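Local coordinates for protein FACT-Spt16 (Cicer arietinum, PDB 5CE6) that is the Spt16 subunit of the histone chaperone FACT and, through its aminopeptidase-like N-terminal domain, probably binds histones H3-H4 during transcription, at residues A[294-298]-A[321-325]; A[269-274]-A[297-302]; A[331-336]-A[406-410]. All coordinates share one frame; numbering follows the deposited sequence. Where two conformers were deposited one is given.

Contact 1: A[294-298]-A[321-325]; sequences SASVI and ADPIQ. With K (potassium ion), chain D.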
ATOM      1  N   SER A 294     -16.326  25.827 -16.915  1.00 26.77           N
ATOM      2  CA  SER A 294     -17.610  25.172 -16.663  1.00 31.59           C
ATOM      3  C   SER A 294     -17.596  23.678 -16.972  1.00 21.80           C
ATOM      4  O   SER A 294     -16.878  23.232 -17.861  1.00 25.28           O
ATOM      5  CB  SER A 294     -18.730  25.861 -17.450  1.00 34.87           C
ATOM      6  OG  SER A 294     -19.039  27.112 -16.868  1.00 44.06           O
ATOM      7  N   ALA A 295     -18.388  22.919 -16.218  1.00 26.43           N
ATOM      8  CA  ALA A 295     -18.507  21.469 -16.391  1.00 29.07           C
ATOM      9  C   ALA A 295     -17.162  20.768 -16.266  1.00 19.77           C
ATOM     10  O   ALA A 295     -16.792  19.942 -17.103  1.00 21.63           O
ATOM     11  CB  ALA A 295     -19.164  21.136 -17.721  1.00 34.53           C
ATOM     12  N   SER A 296     -16.444  21.086 -15.198  1.00 15.78           N
ATOM     13  CA  SER A 296     -15.107  20.535 -14.995  1.00 15.64           C
ATOM     14  C   SER A 296     -15.028  19.681 -13.753  1.00 16.39           C
ATOM     15  O   SER A 296     -15.791  19.867 -12.801  1.00 18.96           O
ATOM     16  CB  SER A 296     -14.082  21.657 -14.884  1.00 17.96           C
ATOM     17  OG  SER A 296     -13.830  22.223 -16.144  1.00 27.08           O
ATOM     18  N   VAL A 297     -14.093  18.734 -13.752  1.00 13.21           N
ATOM     19  CA  VAL A 297     -13.826  17.983 -12.529  1.00 12.40           C
ATOM     20  C   VAL A 297     -12.324  17.943 -12.290  1.00 12.06           C
ATOM     21  O   VAL A 297     -11.533  18.020 -13.230  1.00 13.52           O
ATOM     22  CB  VAL A 297     -14.412  16.550 -12.541  1.00 23.56           C
ATOM     23  CG1 VAL A 297     -15.917  16.574 -12.787  1.00 22.05           C
ATOM     24  CG2 VAL A 297     -13.743  15.710 -13.580  1.00 20.35           C
ATOM     25  N   ILE A 298     -11.954  17.846 -11.021  1.00 11.61           N
ATOM     26  CA  ILE A 298     -10.553  17.813 -10.610  1.00 12.19           C
ATOM     27  C   ILE A 298     -10.390  16.646  -9.659  1.00 12.37           C
ATOM     28  O   ILE A 298     -11.131  16.536  -8.678  1.00 13.44           O
ATOM     29  CB  ILE A 298     -10.156  19.127  -9.890  1.00 12.09           C
ATOM     30  CG1 ILE A 298     -10.290  20.314 -10.848  1.00 14.04           C
ATOM     31  CG2 ILE A 298      -8.724  19.047  -9.324  1.00 11.73           C
ATOM     32  CD1 ILE A 298     -10.236  21.689 -10.166  1.00 16.23           C
ATOM     33  N   ALA A 321     -20.548  21.759 -12.290  1.00 24.70           N
ATOM     34  CA  ALA A 321     -20.768  20.423 -12.833  1.00 26.76           C
ATOM     35  C   ALA A 321     -22.059  20.336 -13.623  1.00 24.29           C
ATOM     36  O   ALA A 321     -23.078  20.892 -13.217  1.00 25.20           O
ATOM     37  CB  ALA A 321     -20.791  19.408 -11.714  1.00 25.95           C
ATOM     38  N   ASP A 322     -22.018  19.622 -14.742  1.00 20.18           N
ATOM     39  CA  ASP A 322     -23.223  19.394 -15.524  1.00 17.62           C
ATOM     40  C   ASP A 322     -24.062  18.295 -14.861  1.00 22.42           C
ATOM     41  O   ASP A 322     -23.620  17.696 -13.877  1.00 20.40           O
ATOM     42  CB  ASP A 322     -22.889  19.147 -17.014  1.00 20.24           C
ATOM     43  CG  ASP A 322     -22.273  17.782 -17.295  1.00 21.58           C
ATOM     44  OD1 ASP A 322     -22.520  16.806 -16.564  1.00 20.34           O
ATOM     45  OD2 ASP A 322     -21.538  17.686 -18.305  1.00 27.32           O
ATOM     46  N   PRO A 323     -25.284  18.048 -15.355  1.00 19.42           N
ATOM     47  CA  PRO A 323     -26.125  17.081 -14.641  1.00 19.62           C
ATOM     48  C   PRO A 323     -25.569  15.658 -14.574  1.00 22.38           C
ATOM     49  O   PRO A 323     -25.867  14.951 -13.606  1.00 18.72           O
ATOM     50  CB  PRO A 323     -27.422  17.098 -15.447  1.00 25.60           C
ATOM     51  CG  PRO A 323     -27.481  18.463 -15.980  1.00 24.32           C
ATOM     52  CD  PRO A 323     -26.075  18.809 -16.346  1.00 19.01           C
ATOM     53  N   ILE A 324     -24.785  15.249 -15.571  1.00 18.42           N
ATOM     54  CA  ILE A 324     -24.271  13.888 -15.604  1.00 17.54           C
ATOM     55  C   ILE A 324     -23.125  13.768 -14.615  1.00 20.38           C
ATOM     56  O   ILE A 324     -23.030  12.790 -13.861  1.00 16.46           O
ATOM     57  CB  ILE A 324     -23.801  13.502 -17.014  1.00 23.16           C
ATOM     58  CG1 ILE A 324     -24.972  13.600 -17.998  1.00 27.93           C
ATOM     59  CG2 ILE A 324     -23.213  12.096 -17.019  1.00 21.42           C
ATOM     60  CD1 ILE A 324     -24.631  13.202 -19.414  1.00 32.72           C
ATOM     61  N   GLN A 325     -22.260  14.778 -14.606  1.00 14.93           N
ATOM     62  CA  GLN A 325     -21.125  14.801 -13.673  1.00 14.03           C
ATOM     63  C   GLN A 325     -21.637  14.823 -12.233  1.00 13.80           C
ATOM     64  O   GLN A 325     -21.086  14.156 -11.364  1.00 14.10           O
ATOM     65  CB  GLN A 325     -20.237  16.018 -13.933  1.00 14.93           C
ATOM     66  CG  GLN A 325     -19.494  15.999 -15.289  1.00 14.31           C
ATOM     67  CD  GLN A 325     -18.890  17.342 -15.645  1.00 19.38           C
ATOM     68  OE1 GLN A 325     -19.402  18.391 -15.248  1.00 19.60           O
ATOM     69  NE2 GLN A 325     -17.799  17.320 -16.416  1.00 17.42           N
TER
HETATM   70  K     K D 503     -15.044  20.706 -19.288  1.00 45.75           K
HETATM   71  O   HOH W   1     -14.618  22.878 -21.216  1.00 28.78           O
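The carboxamide of Gln325, in the first turn of helix 323-342, meets the backbone carbonyl of Ala295 just before strand 296-306. Gln325 NE2 donates to Ala295 O over 2.9 Å in a nearly straight bond of 171°. The acceptor lies in the amide plane of Gln325, but NE2 sits above the carbonyl plane of Ala295, not on a lone pair. The Gln325 side chain starts with CG anti to its carbonyl carbon (chi1 -67°), then runs extended. With CG beside the backbone N, the chain turns back over the helix start, and Gln325 OE1 accepts from Asp322 N at 2.9 Å. At the N-cap, Asp322 OD1 accepts from Gln325 N at 2.8 Å and, weakly, from Ile324 N. Asp322 and Gln325 form a capping box. Ala295 CB packs 3.7 Å from Gln325 OE1, and Val297 CG1 lies obliquely against the amide. Ala295 and Ser296 both face Ile319 in a G1 beta bulge, with Ala295 at positive phi (57°). Ala295 O also binds the potassium ion at 2.9 Å, together with a water and Ser420. One oxygen thus serves cation and amide. The cation would probably polarise that carbonyl, while the capping box fixes how the Gln325 amide is turned.

Contact 2: A[269-274]-A[297-302]; sequences PIFQSG and VIICAV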
ATOM      1  N   PRO A 269       1.925  12.907  -5.111  1.00 13.00           N
ATOM      2  CA  PRO A 269       0.505  13.272  -5.132  1.00 10.37           C
ATOM      3  C   PRO A 269      -0.036  13.367  -6.544  1.00 11.83           C
ATOM      4  O   PRO A 269       0.683  13.795  -7.454  1.00 13.10           O
ATOM      5  CB  PRO A 269       0.506  14.643  -4.459  1.00 11.28           C
ATOM      6  CG  PRO A 269       1.602  14.492  -3.413  1.00 18.52           C
ATOM      7  CD  PRO A 269       2.683  13.732  -4.147  1.00 13.97           C
ATOM      8  N   ILE A 270      -1.286  12.960  -6.720  1.00  8.92           N
ATOM      9  CA  ILE A 270      -1.883  12.895  -8.046  1.00  9.02           C
ATOM     10  C   ILE A 270      -2.879  14.020  -8.189  1.00 13.25           C
ATOM     11  O   ILE A 270      -3.795  14.138  -7.391  1.00 13.25           O
ATOM     12  CB  ILE A 270      -2.600  11.550  -8.252  1.00  8.75           C
ATOM     13  CG1 ILE A 270      -1.561  10.414  -8.307  1.00 14.51           C
ATOM     14  CG2 ILE A 270      -3.476  11.575  -9.520  1.00 14.63           C
ATOM     15  CD1 ILE A 270      -2.165   9.018  -8.095  1.00 13.38           C
ATOM     16  N   PHE A 271      -2.668  14.870  -9.187  1.00 10.29           N
ATOM     17  CA  PHE A 271      -3.639  15.902  -9.533  1.00 10.32           C
ATOM     18  C   PHE A 271      -3.988  15.747 -10.994  1.00 10.58           C
ATOM     19  O   PHE A 271      -3.095  15.675 -11.843  1.00 10.93           O
ATOM     20  CB  PHE A 271      -3.052  17.288  -9.294  1.00 11.19           C
ATOM     21  CG  PHE A 271      -2.957  17.653  -7.849  1.00 11.94           C
ATOM     22  CD1 PHE A 271      -1.846  17.291  -7.101  1.00 12.31           C
ATOM     23  CD2 PHE A 271      -3.995  18.341  -7.230  1.00 14.13           C
ATOM     24  CE1 PHE A 271      -1.763  17.607  -5.754  1.00 13.52           C
ATOM     25  CE2 PHE A 271      -3.913  18.674  -5.879  1.00 15.23           C
ATOM     26  CZ  PHE A 271      -2.795  18.308  -5.148  1.00 13.06           C
ATOM     27  N   GLN A 272      -5.285  15.696 -11.293  1.00 10.51           N
ATOM     28  CA  GLN A 272      -5.737  15.510 -12.673  1.00 10.85           C
ATOM     29  C   GLN A 272      -6.930  16.400 -12.958  1.00 11.27           C
ATOM     30  O   GLN A 272      -7.789  16.591 -12.094  1.00 11.05           O
ATOM     31  CB  GLN A 272      -6.142  14.049 -12.907  1.00 10.36           C
ATOM     32  CG  GLN A 272      -5.011  13.057 -12.713  1.00 11.04           C
ATOM     33  CD  GLN A 272      -5.440  11.610 -12.836  1.00 12.89           C
ATOM     34  OE1 GLN A 272      -6.627  11.305 -12.952  1.00 13.27           O
ATOM     35  NE2 GLN A 272      -4.470  10.701 -12.774  1.00 13.35           N
ATOM     36  N   SER A 273      -6.998  16.918 -14.178  1.00 11.95           N
ATOM     37  CA  SER A 273      -8.157  17.705 -14.588  1.00 12.45           C
ATOM     38  C   SER A 273      -8.157  17.795 -16.100  1.00 14.02           C
ATOM     39  O   SER A 273      -7.298  17.211 -16.751  1.00 13.30           O
ATOM     40  CB  SER A 273      -8.096  19.109 -13.978  1.00 12.92           C
ATOM     41  OG  SER A 273      -7.052  19.867 -14.571  1.00 13.59           O
ATOM     42  N   GLY A 274      -9.119  18.526 -16.659  1.00 13.76           N
ATOM     43  CA  GLY A 274      -9.054  18.878 -18.065  1.00 15.61           C
ATOM     44  C   GLY A 274      -9.121  17.708 -19.027  1.00 15.27           C
ATOM     45  O   GLY A 274      -8.464  17.712 -20.084  1.00 16.58           O
ATOM     46  N   VAL A 297     -14.093  18.734 -13.752  1.00 13.21           N
ATOM     47  CA  VAL A 297     -13.826  17.983 -12.529  1.00 12.40           C
ATOM     48  C   VAL A 297     -12.324  17.943 -12.290  1.00 12.06           C
ATOM     49  O   VAL A 297     -11.533  18.020 -13.230  1.00 13.52           O
ATOM     50  CB  VAL A 297     -14.412  16.550 -12.541  1.00 23.56           C
ATOM     51  CG1 VAL A 297     -15.917  16.574 -12.787  1.00 22.05           C
ATOM     52  CG2 VAL A 297     -13.743  15.710 -13.580  1.00 20.35           C
ATOM     53  N   ILE A 298     -11.954  17.846 -11.021  1.00 11.61           N
ATOM     54  CA  ILE A 298     -10.553  17.813 -10.610  1.00 12.19           C
ATOM     55  C   ILE A 298     -10.390  16.646  -9.659  1.00 12.37           C
ATOM     56  O   ILE A 298     -11.131  16.536  -8.678  1.00 13.44           O
ATOM     57  CB  ILE A 298     -10.156  19.127  -9.890  1.00 12.09           C
ATOM     58  CG1 ILE A 298     -10.290  20.314 -10.848  1.00 14.04           C
ATOM     59  CG2 ILE A 298      -8.724  19.047  -9.324  1.00 11.73           C
ATOM     60  CD1 ILE A 298     -10.236  21.689 -10.166  1.00 16.23           C
ATOM     61  N   ILE A 299      -9.426  15.767  -9.934  1.00 10.16           N
ATOM     62  CA  ILE A 299      -9.169  14.638  -9.041  1.00  9.49           C
ATOM     63  C   ILE A 299      -7.859  14.857  -8.291  1.00 12.10           C
ATOM     64  O   ILE A 299      -6.854  15.233  -8.892  1.00  9.89           O
ATOM     65  CB  ILE A 299      -9.098  13.305  -9.811  1.00 10.48           C
ATOM     66  CG1 ILE A 299     -10.453  12.982 -10.460  1.00  9.40           C
ATOM     67  CG2 ILE A 299      -8.694  12.151  -8.880  1.00 11.08           C
ATOM     68  CD1 ILE A 299     -10.447  11.673 -11.231  1.00 11.91           C
ATOM     69  N   CYS A 300      -7.890  14.659  -6.976  0.63  9.10           N
ATOM     70  CA  CYS A 300      -6.675  14.699  -6.163  0.63 11.21           C
ATOM     71  C   CYS A 300      -6.579  13.472  -5.278  0.63 11.16           C
ATOM     72  O   CYS A 300      -7.500  13.160  -4.525  0.63  8.59           O
ATOM     73  CB  CYS A 300      -6.604  15.946  -5.274  0.63 12.55           C
ATOM     74  SG  CYS A 300      -5.170  15.913  -4.128  0.63 13.77           S
ATOM     75  N   ALA A 301      -5.448  12.783  -5.362  1.00  9.54           N
ATOM     76  CA  ALA A 301      -5.175  11.654  -4.473  1.00  8.62           C
ATOM     77  C   ALA A 301      -3.852  11.912  -3.768  1.00  7.92           C
ATOM     78  O   ALA A 301      -2.857  12.233  -4.407  1.00 11.15           O
ATOM     79  CB  ALA A 301      -5.117  10.343  -5.249  1.00  7.91           C
ATOM     80  N   VAL A 302      -3.852  11.790  -2.445  1.00  7.87           N
ATOM     81  CA  VAL A 302      -2.623  12.008  -1.689  1.00  8.10           C
ATOM     82  C   VAL A 302      -2.502  10.976  -0.581  1.00  9.95           C
ATOM     83  O   VAL A 302      -3.498  10.548  -0.005  1.00  9.60           O
ATOM     84  CB  VAL A 302      -2.570  13.457  -1.130  1.00 18.47           C
ATOM     85  CG1 VAL A 302      -3.778  13.750  -0.291  1.00 29.34           C
ATOM     86  CG2 VAL A 302      -1.324  13.686  -0.327  1.00 26.29           C
TER
HETATM   87  O   HOH W   2     -11.118  19.974 -15.162  1.00 13.17           O
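Phe271 and Cys300 face each other across an antiparallel strand pair in the curved sheet of the M24 metallopeptidase-like fold. They form a non-hydrogen-bonded pair. In one of the two conformers modelled for Cys300, its SG lies over one face of the Phe271 ring, 3.9 Å from the centroid and 30° off the normal, a sulfur-aromatic contact. There SG is anti to the backbone N (chi1 174°), which brings it to the CE2 and CZ side of the ring. The pairs around it are hydrogen-bonded. Ile270 N gives to Ala301 O at 2.9 Å, and Ala301 N returns a bond to Ile270 O. Gln272 and Ile299 exchange a second such pair, with Ile299 N to Gln272 O at 2.8 Å. On the other face of the sheet Ile270 CB meets Ala301 CB at 4.1 Å. Helices 200-230 and 237-249 cover the Phe271 face: Val221 touches both Phe271 and Cys300, and Leu240 and Thr244 touch Phe271. Replacing Phe271 by an alanine would probably open a gap beneath Val221 and Leu240, which pack on the ring, and leave Cys300 SG without its aromatic partner in that conformer. Farther along, Ser273 OG is hydrogen-bonded to His237 and Tyr291, and Gln272 NE2 to the backbone oxygen of Asp278. At Gly274 a water bridges the two segments, accepting from Gly274 N at 2.9 Å and donating to Val297 O at 2.8 Å.

Contact 3: A[331-336]-A[406-410]; sequences VLLKAQ and VSLGF. With ACT (acetate ion), chain C.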
ATOM      1  N   VAL A 331     -23.755   9.182  -7.151  1.00 12.84           N
ATOM      2  CA  VAL A 331     -23.808   7.721  -7.227  1.00 12.82           C
ATOM      3  C   VAL A 331     -22.500   7.091  -6.740  1.00 13.34           C
ATOM      4  O   VAL A 331     -22.506   6.109  -5.981  1.00 12.92           O
ATOM      5  CB  VAL A 331     -24.150   7.244  -8.643  1.00 15.57           C
ATOM      6  CG1 VAL A 331     -24.109   5.724  -8.727  1.00 18.29           C
ATOM      7  CG2 VAL A 331     -25.537   7.758  -9.051  1.00 15.64           C
ATOM      8  N   LEU A 332     -21.377   7.667  -7.160  1.00 12.79           N
ATOM      9  CA  LEU A 332     -20.070   7.177  -6.710  1.00 10.66           C
ATOM     10  C   LEU A 332     -19.942   7.248  -5.195  1.00 10.99           C
ATOM     11  O   LEU A 332     -19.448   6.314  -4.566  1.00 13.39           O
ATOM     12  CB  LEU A 332     -18.931   7.963  -7.366  1.00 10.26           C
ATOM     13  CG  LEU A 332     -17.547   7.449  -6.943  1.00  9.57           C
ATOM     14  CD1 LEU A 332     -17.372   6.027  -7.471  1.00 12.52           C
ATOM     15  CD2 LEU A 332     -16.455   8.359  -7.500  1.00 12.41           C
ATOM     16  N   LEU A 333     -20.360   8.366  -4.610  1.00 11.97           N
ATOM     17  CA  LEU A 333     -20.311   8.513  -3.159  1.00 13.76           C
ATOM     18  C   LEU A 333     -21.146   7.447  -2.441  1.00 12.88           C
ATOM     19  O   LEU A 333     -20.691   6.838  -1.461  1.00 11.67           O
ATOM     20  CB  LEU A 333     -20.748   9.931  -2.756  1.00 11.84           C
ATOM     21  CG  LEU A 333     -20.875  10.208  -1.256  1.00 12.79           C
ATOM     22  CD1 LEU A 333     -19.565   9.927  -0.527  1.00 12.86           C
ATOM     23  CD2 LEU A 333     -21.293  11.647  -1.051  1.00 19.56           C
ATOM     24  N   LYS A 334     -22.357   7.212  -2.930  1.00 15.11           N
ATOM     25  CA  LYS A 334     -23.252   6.229  -2.319  1.00 14.11           C
ATOM     26  C   LYS A 334     -22.654   4.827  -2.471  1.00 15.22           C
ATOM     27  O   LYS A 334     -22.733   3.999  -1.558  1.00 13.13           O
ATOM     28  CB  LYS A 334     -24.639   6.328  -2.967  1.00 13.02           C
ATOM     29  CG  LYS A 334     -25.703   5.420  -2.386  1.00 18.05           C
ATOM     30  CD  LYS A 334     -27.040   5.710  -3.076  1.00 20.95           C
ATOM     31  CE  LYS A 334     -28.130   4.746  -2.644  1.00 31.49           C
ATOM     32  NZ  LYS A 334     -29.432   5.117  -3.286  1.00 32.72           N
ATOM     33  N   ALA A 335     -22.028   4.575  -3.617  1.00 11.96           N
ATOM     34  CA  ALA A 335     -21.388   3.286  -3.855  1.00 11.65           C
ATOM     35  C   ALA A 335     -20.177   3.083  -2.952  1.00 10.58           C
ATOM     36  O   ALA A 335     -19.970   1.989  -2.413  1.00 12.55           O
ATOM     37  CB  ALA A 335     -21.000   3.137  -5.318  1.00 13.18           C
ATOM     38  N   GLN A 336     -19.361   4.125  -2.802  1.00 10.24           N
ATOM     39  CA  GLN A 336     -18.189   4.028  -1.935  1.00 10.89           C
ATOM     40  C   GLN A 336     -18.608   3.785  -0.491  1.00 13.35           C
ATOM     41  O   GLN A 336     -17.997   2.985   0.219  1.00 12.92           O
ATOM     42  CB  GLN A 336     -17.331   5.295  -2.013  1.00 10.12           C
ATOM     43  CG  GLN A 336     -15.914   5.099  -1.400  1.00 11.68           C
ATOM     44  CD  GLN A 336     -15.471   6.254  -0.514  1.00 12.75           C
ATOM     45  OE1 GLN A 336     -16.269   7.106  -0.137  1.00 12.27           O
ATOM     46  NE2 GLN A 336     -14.180   6.275  -0.169  1.00  9.56           N
ATOM     47  N   VAL A 406     -10.034   2.108   0.644  1.00 11.05           N
ATOM     48  CA  VAL A 406     -11.250   1.930  -0.123  1.00  7.25           C
ATOM     49  C   VAL A 406     -11.290   3.039  -1.152  1.00  9.42           C
ATOM     50  O   VAL A 406     -11.591   4.188  -0.835  1.00 10.65           O
ATOM     51  CB  VAL A 406     -12.505   1.980   0.767  1.00  8.98           C
ATOM     52  CG1 VAL A 406     -13.769   1.804  -0.069  1.00 12.99           C
ATOM     53  CG2 VAL A 406     -12.426   0.900   1.846  1.00 10.60           C
ATOM     54  N   SER A 407     -10.981   2.670  -2.391  1.00  9.32           N
ATOM     55  CA  SER A 407     -10.732   3.631  -3.453  1.00  7.07           C
ATOM     56  C   SER A 407     -11.561   3.167  -4.636  1.00  7.40           C
ATOM     57  O   SER A 407     -11.323   2.097  -5.198  1.00  9.87           O
ATOM     58  CB  SER A 407      -9.228   3.657  -3.785  1.00 11.14           C
ATOM     59  OG  SER A 407      -8.920   4.539  -4.871  1.00 10.36           O
ATOM     60  N   LEU A 408     -12.572   3.961  -4.972  1.00  8.16           N
ATOM     61  CA  LEU A 408     -13.561   3.561  -5.954  1.00 10.56           C
ATOM     62  C   LEU A 408     -13.791   4.705  -6.938  1.00  9.24           C
ATOM     63  O   LEU A 408     -13.858   5.880  -6.541  1.00  9.82           O
ATOM     64  CB  LEU A 408     -14.872   3.216  -5.229  1.00  8.43           C
ATOM     65  CG  LEU A 408     -15.989   2.649  -6.105  1.00 11.05           C
ATOM     66  CD1 LEU A 408     -15.639   1.247  -6.573  1.00 13.37           C
ATOM     67  CD2 LEU A 408     -17.320   2.656  -5.351  1.00 11.56           C
ATOM     68  N   GLY A 409     -13.882   4.376  -8.223  1.00  9.25           N
ATOM     69  CA  GLY A 409     -14.048   5.413  -9.219  1.00  9.92           C
ATOM     70  C   GLY A 409     -14.955   5.078 -10.378  1.00 10.47           C
ATOM     71  O   GLY A 409     -15.420   3.945 -10.537  1.00 10.68           O
ATOM     72  N   PHE A 410     -15.225   6.095 -11.190  1.00 12.84           N
ATOM     73  CA  PHE A 410     -15.856   5.902 -12.485  1.00 11.70           C
ATOM     74  C   PHE A 410     -14.839   6.316 -13.523  1.00 12.03           C
ATOM     75  O   PHE A 410     -14.270   7.407 -13.420  1.00 12.38           O
ATOM     76  CB  PHE A 410     -17.090   6.789 -12.627  1.00 11.44           C
ATOM     77  CG  PHE A 410     -18.343   6.201 -12.052  1.00 13.77           C
ATOM     78  CD1 PHE A 410     -18.815   4.974 -12.493  1.00 12.13           C
ATOM     79  CD2 PHE A 410     -19.062   6.892 -11.075  1.00 13.22           C
ATOM     80  CE1 PHE A 410     -20.000   4.438 -11.969  1.00 15.03           C
ATOM     81  CE2 PHE A 410     -20.238   6.374 -10.546  1.00 12.04           C
ATOM     82  CZ  PHE A 410     -20.706   5.141 -10.983  1.00 15.87           C
TER
HETATM   83  C   ACT C 502      -8.810   1.751  -7.776  1.00 37.51           C
HETATM   84  O   ACT C 502      -9.354   0.980  -6.942  1.00 23.10           O
HETATM   85  OXT ACT C 502      -8.911   2.986  -7.559  1.00 38.85           O
HETATM   86  CH3 ACT C 502      -8.051   1.220  -8.960  1.00 31.06           C
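Leu332, Ala335 and Gln336 of helix 323-342 lie against Leu408 and its neighbours on strand 403-414. The helix packs on the sheet of this M24 metallopeptidase-like fold, its short segment running at 150° to the strand with 8.6 Å between axes. Most of the contact is apolar. Leu332 points CG anti to the backbone N (chi1 -178°), which carries both methyls across to the strand, onto Leu408 O and Gly409. Leu332 CD1 reaches Leu408 CG at 3.9 Å and Gly409 CA at 3.8 Å. Gly409 has no side chain, and Leu332 CD1 packs directly on its backbone. Leu408 CD2 sits 3.7 Å from Ala335 CB and also touches the backbone N of Gln336. The Phe410 ring closes the other end. Val331 CG1 comes to its edge, 4.1 Å from Phe410 CZ, and Leu332 CB lies 3.8 Å from Phe410 CE2. Val360 of helix 349-363 also touches Val331 and Phe410. The polar part is small. The Gln336 chain bends at chi2 (-136°) and crosses Val406 obliquely, with Gln336 CG near Val406 CG1. Gln336 NE2 gives a weak bond of 3.4 Å to Val406 O. Its amide has other partners: NE2 bonds to Asp431, and OE1 accepts from Lys449. The buried amide of Gln336 is therefore satisfied mainly by Asp431 and Lys449, both probably charged, and apolar packing supplies most of the hold between helix and strand.

All three contacts lie in the region of the M24 metallopeptidase family. Contacts 2 and 3 are buried, whereas contact 1 is only partly so. Contact 1 shares Val297 and Ile298 with contact 2, and both use strand 296-306: the turn leading into it and its first residues meet a helix N-terminus, and its body pairs with strand 270-273. Contacts 1 and 3 share helix 323-342, first through its capped end and then through its packed flank; their centres are about 17 Å apart. The chemistry follows the place. Near the potassium ion it is polar, within the sheet it is backbone hydrogen bonding, and between helix and strand it is mainly aliphatic and aromatic packing.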